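Local coordinates for uncharacterized protein RPA4348 (Rhodopseudomonas palustris, PDB 3DM8) that is of unknown function but belongs to the SnoaL-like branch of the nuclear transport factor 2 family and may be an isomerase, at residues His4-Phe9 with Val77-Asp82; Tyr72-Val77 with Ser86-Ser91. All coordinates share one frame; numbering follows the deposited sequence.

Contact 1: residues His4-Phe9 with Val77-Asp82; sequences HSLWRF and VMLGID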
loop_
_atom_site.group_PDB
_atom_site.type_symbol
_atom_site.label_atom_id
_atom_site.label_comp_id
_atom_site.label_asym_id
_atom_site.label_seq_id
_atom_site.Cartn_x
_atom_site.Cartn_y
_atom_site.Cartn_z
ATOM N N HIS A 4 -0.955 -13.161 -17.463
ATOM C CA HIS A 4 -0.960 -11.751 -17.132
ATOM C C HIS A 4 0.469 -11.196 -17.054
ATOM O O HIS A 4 1.372 -11.823 -16.537
ATOM C CB HIS A 4 -1.728 -11.523 -15.836
ATOM C CG HIS A 4 -2.204 -10.118 -15.669
ATOM N ND1 HIS A 4 -1.368 -9.108 -15.284
ATOM C CD2 HIS A 4 -3.422 -9.550 -15.859
ATOM C CE1 HIS A 4 -2.041 -7.970 -15.238
ATOM N NE2 HIS A 4 -3.299 -8.217 -15.569
ATOM N N SER A 5 0.610 -9.983 -17.571
ATOM C CA SER A 5 1.871 -9.233 -17.578
ATOM C C SER A 5 2.437 -9.051 -16.198
ATOM O O SER A 5 3.654 -8.880 -16.038
ATOM C CB SER A 5 1.694 -7.868 -18.263
ATOM O OG SER A 5 1.477 -8.051 -19.671
ATOM N N LEU A 6 1.572 -9.082 -15.200
ATOM C CA LEU A 6 2.065 -8.914 -13.804
ATOM C C LEU A 6 3.009 -10.087 -13.431
ATOM O O LEU A 6 4.075 -9.919 -12.815
ATOM C CB LEU A 6 0.902 -8.855 -12.833
ATOM C CG LEU A 6 1.287 -8.800 -11.353
ATOM C CD1 LEU A 6 2.053 -7.495 -11.064
ATOM C CD2 LEU A 6 0.076 -9.036 -10.383
ATOM N N TRP A 7 2.582 -11.272 -13.825
ATOM C CA TRP A 7 3.352 -12.503 -13.542
ATOM C C TRP A 7 4.692 -12.505 -14.302
ATOM O O TRP A 7 5.746 -12.960 -13.791
ATOM C CB TRP A 7 2.523 -13.775 -13.799
ATOM C CG TRP A 7 1.144 -13.718 -13.133
ATOM C CD1 TRP A 7 -0.052 -13.938 -13.721
ATOM C CD2 TRP A 7 0.868 -13.388 -11.773
ATOM N NE1 TRP A 7 -1.073 -13.788 -12.799
ATOM C CE2 TRP A 7 -0.530 -13.424 -11.604
ATOM C CE3 TRP A 7 1.666 -13.045 -10.687
ATOM C CZ2 TRP A 7 -1.144 -13.153 -10.385
ATOM C CZ3 TRP A 7 1.053 -12.790 -9.461
ATOM C CH2 TRP A 7 -0.327 -12.854 -9.321
ATOM N N ARG A 8 4.642 -12.010 -15.526
ATOM C CA ARG A 8 5.852 -11.911 -16.368
ATOM C C ARG A 8 6.845 -10.926 -15.765
ATOM O O ARG A 8 8.067 -11.160 -15.724
ATOM C CB ARG A 8 5.514 -11.544 -17.805
ATOM C CG ARG A 8 4.664 -12.548 -18.516
ATOM C CD ARG A 8 4.434 -12.143 -19.949
ATOM N NE ARG A 8 3.958 -10.769 -20.043
ATOM C CZ ARG A 8 4.611 -9.785 -20.662
ATOM N NH1 ARG A 8 5.763 -10.022 -21.269
ATOM N NH2 ARG A 8 4.091 -8.575 -20.695
ATOM N N PHE A 9 6.298 -9.822 -15.270
ATOM C CA PHE A 9 7.112 -8.801 -14.616
ATOM C C PHE A 9 7.706 -9.348 -13.335
ATOM O O PHE A 9 8.869 -9.143 -13.033
ATOM C CB PHE A 9 6.275 -7.546 -14.321
ATOM C CG PHE A 9 6.930 -6.584 -13.409
ATOM C CD1 PHE A 9 8.058 -5.900 -13.785
ATOM C CD2 PHE A 9 6.366 -6.296 -12.196
ATOM C CE1 PHE A 9 8.674 -5.008 -12.928
ATOM C CE2 PHE A 9 6.973 -5.368 -11.347
ATOM C CZ PHE A 9 8.136 -4.752 -11.714
ATOM N N VAL A 77 -4.554 -10.050 -4.653
ATOM C CA VAL A 77 -4.254 -9.744 -6.053
ATOM C C VAL A 77 -5.540 -9.414 -6.783
ATOM O O VAL A 77 -6.515 -10.173 -6.748
ATOM C CB VAL A 77 -3.613 -10.945 -6.763
ATOM C CG1 VAL A 77 -3.309 -10.592 -8.205
ATOM C CG2 VAL A 77 -2.345 -11.404 -6.025
ATOM N N MET A 78 -5.532 -8.261 -7.421
ATOM C CA MET A 78 -6.645 -7.739 -8.196
ATOM C C MET A 78 -6.174 -7.449 -9.618
ATOM O O MET A 78 -5.420 -6.529 -9.871
ATOM C CB MET A 78 -7.218 -6.509 -7.461
ATOM C CG MET A 78 -7.634 -6.916 -6.021
ATOM S SD MET A 78 -8.694 -5.765 -5.042
ATOM C CE MET A 78 -8.858 -6.492 -3.363
ATOM N N LEU A 79 -6.596 -8.310 -10.521
ATOM C CA LEU A 79 -6.132 -8.283 -11.906
ATOM C C LEU A 79 -7.149 -7.675 -12.821
ATOM O O LEU A 79 -8.309 -8.027 -12.798
ATOM C CB LEU A 79 -5.838 -9.668 -12.421
ATOM C CG LEU A 79 -4.727 -10.505 -11.845
ATOM C CD1 LEU A 79 -4.634 -11.759 -12.690
ATOM C CD2 LEU A 79 -3.424 -9.753 -11.810
ATOM N N GLY A 80 -6.689 -6.776 -13.668
ATOM C CA GLY A 80 -7.492 -6.287 -14.783
ATOM C C GLY A 80 -6.771 -6.578 -16.103
ATOM O O GLY A 80 -5.731 -7.223 -16.120
ATOM N N ILE A 81 -7.319 -6.108 -17.217
ATOM C CA ILE A 81 -6.741 -6.431 -18.517
ATOM C C ILE A 81 -5.307 -5.875 -18.632
ATOM O O ILE A 81 -4.352 -6.616 -18.989
ATOM C CB ILE A 81 -7.633 -5.951 -19.680
ATOM C CG1 ILE A 81 -8.930 -6.753 -19.628
ATOM C CG2 ILE A 81 -6.904 -6.182 -21.039
ATOM C CD1 ILE A 81 -9.985 -6.382 -20.660
ATOM N N ASP A 82 -5.147 -4.594 -18.379
ATOM C CA ASP A 82 -3.808 -3.967 -18.631
ATOM C C ASP A 82 -3.343 -3.331 -17.332
ATOM O O ASP A 82 -2.696 -2.285 -17.299
ATOM C CB ASP A 82 -3.916 -2.906 -19.752
ATOM C CG ASP A 82 -3.978 -3.501 -21.162
ATOM O OD1 ASP A 82 -3.181 -4.430 -21.465
ATOM O OD2 ASP A 82 -4.797 -2.995 -21.997
HETATM O O HOH W 1 -1.068 -6.359 -19.659
#
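Two hydrogen bonds in nearly the same plane use both nitrogens of the His-4 imidazole. On one edge NE2 donates to Gly-80 O at 2.7 Å, arriving almost along the C=O axis, although the bond is bent at hydrogen (145°). On another edge ND1 accepts from Leu-6 N at 2.9 Å, a straighter bond that makes His-4 the N-cap of helix 5-19. With ND1 as acceptor and NE2 as donor the ring fits the neutral NE2-H tautomer, its rotation fixed from two sides; CG anti to the backbone N (chi1 -159°) aims it at the strand. An alanine here would remove both ring bonds and would probably loosen the helix start from Gly-80 and the chain around it. A water also bridges Ser-5 OG and, weakly, Ile-81 O.

The fold is the curved sheet and helix layer of the NTF2-like alpha+beta cone, and here the first turn of the N-terminal helix meets the last part of strand 67-79, an outermost strand of this chain's sheet, near the surface. Helix 5-9 and strand 77-79 run at 125°, their axes 11.1 Å apart, so long side chains span the gap.

Apolar contact centres on Leu-79. Its CD2 sits 3.9 Å from the centroid of the His-4 ring, practically on the ring normal, a CH-pi contact over one face. The same methyl touches Leu-6 CD2 at 3.8 Å where the two leucines cross obliquely. Trp-7, with CG beside the backbone N, swings its six-membered ring toward the strand, and its CH2 meets Val-77 CG1 tip to tip at 3.9 Å. Leu-6 CD2 lies over one indole face, offset toward the rim. Ala-84 of strand 83-94 adds to the apolar contact beside His-4, Leu-6 and Leu-79.

Contact 2: residues Tyr72-Val77 with Ser86-Ser91; sequences YHRESV and SMVRYS
The guanidinium of Arg-74 carries Val-88 CG1 over one face, the methyl only 3.0 Å from NE, a tight fit in this one of the valine's two deposited conformers. At its edge, near the plane, NH2 makes a weak, long hydrogen bond to Ser-86 OG. A bend at chi2 (97°) folds the Arg-74 chain alongside Val-88; NE has no polar partner. The rings of Tyr-72 and Tyr-90 lie side by side, pointing the same way, with planes at 73° and their CE2 atoms 3.3 Å apart; one water links the two hydroxyls and lies in the plane of the Tyr-72 ring. The edge of the Arg-89 guanidinium turns toward Glu-75 OE2, a long salt bridge of 3.9 Å to NE; that carboxylate is more strongly engaged by Arg-104 of strand 100-112.

The backbones form an antiparallel beta hairpin interrupted by a classic beta bulge. Glu-75 and Ser-76 both face Met-87, whose O accepts from Glu-75 N at 2.8 Å and weakly from Ser-76 N. Glu-75 supplies the extra residue, with a psi of -40°, and the register slips by one. His-73 and Arg-89 form a doubly bonded pair before the bulge; after it, Met-87 N donates to Ser-76 O at 2.9 Å, from above the carbonyl plane.

Tyr-72, Arg-74, Val-88, Tyr-90 and Ser-86 share one face of the sheet, approached by helix 5-19 through Leu-6, Trp-7 and Leu-13. From the other, Ser-76 meets Phe-108 of the second subunit and Met-87 meets Val-122 of the second subunit.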
loop_
_atom_site.group_PDB
_atom_site.type_symbol
_atom_site.label_atom_id
_atom_site.label_comp_id
_atom_site.label_asym_id
_atom_site.label_seq_id
_atom_site.Cartn_x
_atom_site.Cartn_y
_atom_site.Cartn_z
ATOM N N TYR A 72 8.469 -15.294 -0.834
ATOM C CA TYR A 72 7.392 -14.403 -1.261
ATOM C C TYR A 72 6.074 -14.886 -0.730
ATOM O O TYR A 72 5.827 -16.088 -0.736
ATOM C CB TYR A 72 7.280 -14.403 -2.767
ATOM C CG TYR A 72 8.505 -13.909 -3.491
ATOM C CD1 TYR A 72 9.666 -14.671 -3.539
ATOM C CD2 TYR A 72 8.492 -12.678 -4.139
ATOM C CE1 TYR A 72 10.807 -14.213 -4.227
ATOM C CE2 TYR A 72 9.610 -12.220 -4.828
ATOM C CZ TYR A 72 10.769 -12.992 -4.874
ATOM O OH TYR A 72 11.884 -12.506 -5.563
ATOM N N HIS A 73 5.247 -13.950 -0.274
ATOM C CA HIS A 73 3.877 -14.261 0.068
ATOM C C HIS A 73 2.908 -13.249 -0.521
ATOM O O HIS A 73 2.944 -12.079 -0.207
ATOM C CB HIS A 73 3.620 -14.360 1.555
ATOM C CG HIS A 73 2.238 -14.836 1.847
ATOM N ND1 HIS A 73 1.293 -14.048 2.467
ATOM C CD2 HIS A 73 1.603 -15.985 1.502
ATOM C CE1 HIS A 73 0.149 -14.708 2.536
ATOM N NE2 HIS A 73 0.309 -15.883 1.955
ATOM N N ARG A 74 2.030 -13.761 -1.341
ATOM C CA ARG A 74 1.055 -12.926 -2.067
ATOM C C ARG A 74 -0.271 -12.958 -1.317
ATOM O O ARG A 74 -0.931 -14.009 -1.252
ATOM C CB ARG A 74 0.865 -13.498 -3.473
ATOM C CG ARG A 74 0.661 -12.477 -4.576
ATOM C CD ARG A 74 2.017 -12.230 -5.275
ATOM N NE ARG A 74 1.992 -11.024 -6.101
ATOM C CZ ARG A 74 3.003 -10.616 -6.861
ATOM N NH1 ARG A 74 4.127 -11.326 -6.895
ATOM N NH2 ARG A 74 2.882 -9.502 -7.580
ATOM N N GLU A 75 -0.676 -11.798 -0.798
ATOM C CA GLU A 75 -1.814 -11.689 0.121
ATOM C C GLU A 75 -3.111 -11.334 -0.547
ATOM O O GLU A 75 -4.162 -11.836 -0.181
ATOM C CB GLU A 75 -1.491 -10.707 1.245
ATOM C CG GLU A 75 -0.379 -11.250 2.158
ATOM C CD GLU A 75 0.207 -10.234 3.200
ATOM O OE1 GLU A 75 0.014 -8.987 3.109
ATOM O OE2 GLU A 75 0.914 -10.702 4.110
ATOM N N SER A 76 -3.052 -10.438 -1.516
ATOM C CA SER A 76 -4.239 -10.032 -2.284
ATOM C C SER A 76 -3.744 -9.733 -3.684
ATOM O O SER A 76 -2.661 -9.192 -3.847
ATOM C CB SER A 76 -4.884 -8.726 -1.766
ATOM O OG SER A 76 -4.895 -8.578 -0.345
ATOM N N VAL A 77 -4.554 -10.050 -4.653
ATOM C CA VAL A 77 -4.254 -9.744 -6.053
ATOM C C VAL A 77 -5.540 -9.414 -6.783
ATOM O O VAL A 77 -6.515 -10.173 -6.748
ATOM C CB VAL A 77 -3.613 -10.945 -6.763
ATOM C CG1 VAL A 77 -3.309 -10.592 -8.205
ATOM C CG2 VAL A 77 -2.345 -11.404 -6.025
ATOM N N SER A 86 -1.719 -5.395 -6.132
ATOM C CA SER A 86 -1.504 -6.483 -5.223
ATOM C C SER A 86 -0.731 -6.146 -4.003
ATOM O O SER A 86 -0.046 -5.135 -3.930
ATOM C CB SER A 86 -0.861 -7.638 -5.948
ATOM O OG SER A 86 0.443 -7.287 -6.413
ATOM N N MET A 87 -0.953 -6.993 -3.038
ATOM C CA MET A 87 -0.312 -6.914 -1.753
ATOM C C MET A 87 0.555 -8.136 -1.558
ATOM O O MET A 87 0.063 -9.254 -1.617
ATOM C CB MET A 87 -1.332 -6.920 -0.667
ATOM C CG MET A 87 -0.593 -6.900 0.600
ATOM S SD MET A 87 -0.844 -5.237 1.204
ATOM C CE MET A 87 -2.150 -5.763 2.198
ATOM N N VAL A 88 1.844 -7.916 -1.318
ATOM C CA VAL A 88 2.786 -9.009 -1.170
ATOM C C VAL A 88 3.795 -8.720 -0.084
ATOM O O VAL A 88 4.138 -7.567 0.172
ATOM C CB VAL A 88 3.515 -9.313 -2.498
ATOM C CG1 VAL A 88 2.534 -9.296 -3.671
ATOM C CG2 VAL A 88 4.688 -8.351 -2.753
ATOM N N ARG A 89 4.232 -9.791 0.542
ATOM C CA ARG A 89 5.274 -9.754 1.571
ATOM C C ARG A 89 6.520 -10.488 1.065
ATOM O O ARG A 89 6.459 -11.568 0.510
ATOM C CB ARG A 89 4.799 -10.398 2.848
ATOM C CG ARG A 89 5.121 -9.574 4.057
ATOM C CD ARG A 89 5.224 -10.383 5.280
ATOM N NE ARG A 89 4.509 -11.638 5.170
ATOM C CZ ARG A 89 5.010 -12.764 5.655
ATOM N NH1 ARG A 89 6.201 -12.730 6.242
ATOM N NH2 ARG A 89 4.335 -13.903 5.562
ATOM N N TYR A 90 7.623 -9.796 1.188
ATOM C CA TYR A 90 8.952 -10.315 0.811
ATOM C C TYR A 90 9.683 -10.626 2.105
ATOM O O TYR A 90 9.782 -9.772 2.995
ATOM C CB TYR A 90 9.796 -9.249 0.120
ATOM C CG TYR A 90 9.719 -9.045 -1.378
ATOM C CD1 TYR A 90 10.679 -8.242 -2.019
ATOM C CD2 TYR A 90 8.721 -9.598 -2.135
ATOM C CE1 TYR A 90 10.635 -8.020 -3.401
ATOM C CE2 TYR A 90 8.659 -9.388 -3.526
ATOM C CZ TYR A 90 9.615 -8.597 -4.144
ATOM O OH TYR A 90 9.569 -8.402 -5.506
ATOM N N SER A 91 10.305 -11.805 2.156
ATOM C CA SER A 91 11.268 -12.108 3.221
ATOM C C SER A 91 12.634 -12.088 2.596
ATOM O O SER A 91 12.899 -12.804 1.651
ATOM C CB SER A 91 11.035 -13.473 3.875
ATOM O OG SER A 91 9.677 -13.619 4.251
HETATM O O HOH W 2 11.584 -10.123 -6.991
#

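Overall arrangement
Starting at the N terminus, residues 4-9 open helix 5-19, and the chain then passes through helices 23-28 and 53-66 and the strands between them before reaching strand 67-79. Contact 1 closes this long loop of 67 residues when 77-82 returns to the first helical turn. Contact 2 spans a much shorter loop of eight residues, joining 72-77 to 86-91 across the hairpin. Along the chain the two contacts cross, sharing Val-77 on strand 67-79. They also touch in space, where Trp-7 and Leu-6 pack on Arg-74. Together they tie the N-terminal helix to one edge of this chain's sheet and that edge to its neighbour, strand 83-94.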